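Nuclear receptor corepressor 2 (PDB 4A69) is a transcriptional corepressor (SMRT) that probably links nuclear receptors to histone deacetylase, and whose fragment here binds an inositol tetrakisphosphate. Local coordinates at residues C[45-50]-C[72-76]. Residues are numbered along the deposited sequence; the frame is centred on the assembly and turned at random.
Sequences MWSEQE and LERKT
E50, in the first turn of helix 48-60, and L72, opening a type I beta turn to K75, bring the two backbones nearest, 6.8 Å between their CA atoms. The turn is closed by K75 N donating to L72 O, and T76 caps helix 77-87. From this loop the bend at chi2 (-55°) brings the K75 chain over one face of the W46 indole, and a second at chi4 turns NZ toward M45 O and E50. CG lies over the six-membered ring, CD out beside its CZ2-CE2 rim, and CE over the five-membered ring, 3.4 Å from its centroid. NZ lies over the same ring, 4.3 Å from the centroid, adding a cation-pi contact to the CH-pi one. The ammonium also hydrogen-bonds M45 O at 3.0 Å and salt-bridges E50, with NZ 2.9 Å from OE1; its bonds to the two carboxylate oxygens are weak. The anti lone pair of E50 OE1 accepts from S47 N at 3.0 Å in a nearly straight bond (171°), which helps fix the carboxylate. In return E50 N gives S47 OG a weak bond of 3.4 Å, completing the capping box. L72 CD1 meets W46 CH2 at 3.9 Å, while CD2 packs against the E50 backbone. W46 also stacks with Y83 of helix 77-87. A tryptophan just before the first helix of a three-helix bundle, packed against the last, is characteristic of the Myb-like (SANT) fold; here the capping box starts that helix and holds the E50 carboxylate, and K75 ties it, with W46 and M45, to the loop before the last.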
loop_
_atom_site.group_PDB
_atom_site.type_symbol
_atom_site.label_atom_id
_atom_site.label_comp_id
_atom_site.label_asym_id
_atom_site.label_seq_id
_atom_site.Cartn_x
_atom_site.Cartn_y
_atom_site.Cartn_z
ATOM N N MET C 45 21.450 -5.165 19.459
ATOM C CA MET C 45 22.222 -5.594 20.616
ATOM C C MET C 45 21.446 -6.641 21.403
ATOM O O MET C 45 20.796 -6.358 22.409
ATOM C CB MET C 45 22.643 -4.393 21.467
ATOM C CG MET C 45 23.391 -3.313 20.683
ATOM S SD MET C 45 25.138 -3.621 20.300
ATOM C CE MET C 45 25.090 -4.696 18.862
ATOM N N TRP C 46 21.505 -7.860 20.888
ATOM C CA TRP C 46 20.905 -9.015 21.514
ATOM C C TRP C 46 21.989 -9.811 22.168
ATOM O O TRP C 46 23.013 -10.091 21.543
ATOM C CB TRP C 46 20.216 -9.858 20.454
ATOM C CG TRP C 46 18.860 -9.335 20.061
ATOM C CD1 TRP C 46 18.566 -8.211 19.288
ATOM C CD2 TRP C 46 17.558 -9.900 20.425
ATOM N NE1 TRP C 46 17.207 -8.051 19.155
ATOM C CE2 TRP C 46 16.545 -9.031 19.808
ATOM C CE3 TRP C 46 17.144 -10.998 21.169
ATOM C CZ2 TRP C 46 15.188 -9.269 19.954
ATOM C CZ3 TRP C 46 15.773 -11.232 21.302
ATOM C CH2 TRP C 46 14.819 -10.389 20.707
ATOM N N SER C 47 21.788 -10.168 23.434
ATOM C CA SER C 47 22.708 -11.067 24.131
ATOM C C SER C 47 22.315 -12.508 23.833
ATOM O O SER C 47 21.249 -12.766 23.263
ATOM C CB SER C 47 22.675 -10.814 25.634
ATOM O OG SER C 47 21.414 -11.167 26.172
ATOM N N GLU C 48 23.165 -13.446 24.238
ATOM C CA GLU C 48 22.955 -14.867 23.952
ATOM C C GLU C 48 21.824 -15.469 24.786
ATOM O O GLU C 48 21.193 -16.438 24.368
ATOM C CB GLU C 48 24.260 -15.660 24.140
ATOM C CG GLU C 48 25.440 -15.157 23.307
ATOM C CD GLU C 48 26.136 -13.932 23.897
ATOM O OE1 GLU C 48 25.690 -13.403 24.944
ATOM O OE2 GLU C 48 27.142 -13.482 23.303
ATOM N N GLN C 49 21.572 -14.899 25.962
ATOM C CA GLN C 49 20.421 -15.290 26.784
ATOM C C GLN C 49 19.136 -14.866 26.090
ATOM O O GLN C 49 18.151 -15.607 26.072
ATOM C CB GLN C 49 20.476 -14.645 28.174
ATOM C CG GLN C 49 21.399 -15.330 29.168
ATOM C CD GLN C 49 22.867 -15.004 28.949
ATOM O OE1 GLN C 49 23.224 -14.091 28.191
ATOM N NE2 GLN C 49 23.732 -15.754 29.618
ATOM N N GLU C 50 19.157 -13.661 25.528
ATOM C CA GLU C 50 18.026 -13.132 24.772
ATOM C C GLU C 50 17.786 -13.973 23.517
ATOM O O GLU C 50 16.684 -14.510 23.321
ATOM C CB GLU C 50 18.255 -11.657 24.437
ATOM C CG GLU C 50 18.169 -10.748 25.657
ATOM C CD GLU C 50 18.405 -9.278 25.349
ATOM O OE1 GLU C 50 19.381 -8.942 24.628
ATOM O OE2 GLU C 50 17.607 -8.450 25.851
ATOM N N LEU C 72 11.111 -11.278 27.686
ATOM C CA LEU C 72 12.356 -10.551 27.434
ATOM C C LEU C 72 12.341 -9.141 28.027
ATOM O O LEU C 72 11.702 -8.234 27.490
ATOM C CB LEU C 72 12.660 -10.496 25.934
ATOM C CG LEU C 72 12.880 -11.811 25.179
ATOM C CD1 LEU C 72 12.627 -11.604 23.692
ATOM C CD2 LEU C 72 14.273 -12.384 25.423
ATOM N N GLU C 73 13.079 -8.973 29.121
ATOM C CA GLU C 73 13.080 -7.740 29.920
ATOM C C GLU C 73 13.419 -6.472 29.142
ATOM O O GLU C 73 12.841 -5.419 29.400
ATOM C CB GLU C 73 14.038 -7.873 31.113
ATOM C CG GLU C 73 13.780 -9.070 32.023
ATOM C CD GLU C 73 12.779 -8.777 33.133
ATOM O OE1 GLU C 73 11.665 -8.290 32.833
ATOM O OE2 GLU C 73 13.107 -9.049 34.312
ATOM N N ARG C 74 14.365 -6.555 28.212
ATOM C CA ARG C 74 14.724 -5.369 27.444
ATOM C C ARG C 74 14.420 -5.483 25.939
ATOM O O ARG C 74 15.031 -4.801 25.113
ATOM C CB ARG C 74 16.171 -4.933 27.730
ATOM C CG ARG C 74 16.538 -3.545 27.194
ATOM C CD ARG C 74 15.586 -2.426 27.640
ATOM N NE ARG C 74 15.858 -1.975 29.007
ATOM C CZ ARG C 74 16.793 -1.086 29.341
ATOM N NH1 ARG C 74 17.563 -0.532 28.409
ATOM N NH2 ARG C 74 16.964 -0.749 30.615
ATOM N N LYS C 75 13.460 -6.333 25.593
ATOM C CA LYS C 75 12.996 -6.427 24.211
ATOM C C LYS C 75 11.465 -6.302 24.131
ATOM O O LYS C 75 10.739 -7.022 24.807
ATOM C CB LYS C 75 13.507 -7.716 23.528
ATOM C CG LYS C 75 15.025 -7.803 23.330
ATOM C CD LYS C 75 15.588 -6.608 22.560
ATOM C CE LYS C 75 17.080 -6.734 22.266
ATOM N NZ LYS C 75 17.982 -6.642 23.448
ATOM N N THR C 76 10.994 -5.362 23.316
ATOM C CA THR C 76 9.561 -5.174 23.049
ATOM C C THR C 76 9.105 -6.044 21.889
ATOM O O THR C 76 9.922 -6.602 21.156
ATOM C CB THR C 76 9.228 -3.724 22.636
ATOM O OG1 THR C 76 10.013 -3.363 21.490
ATOM C CG2 THR C 76 9.467 -2.744 23.774
#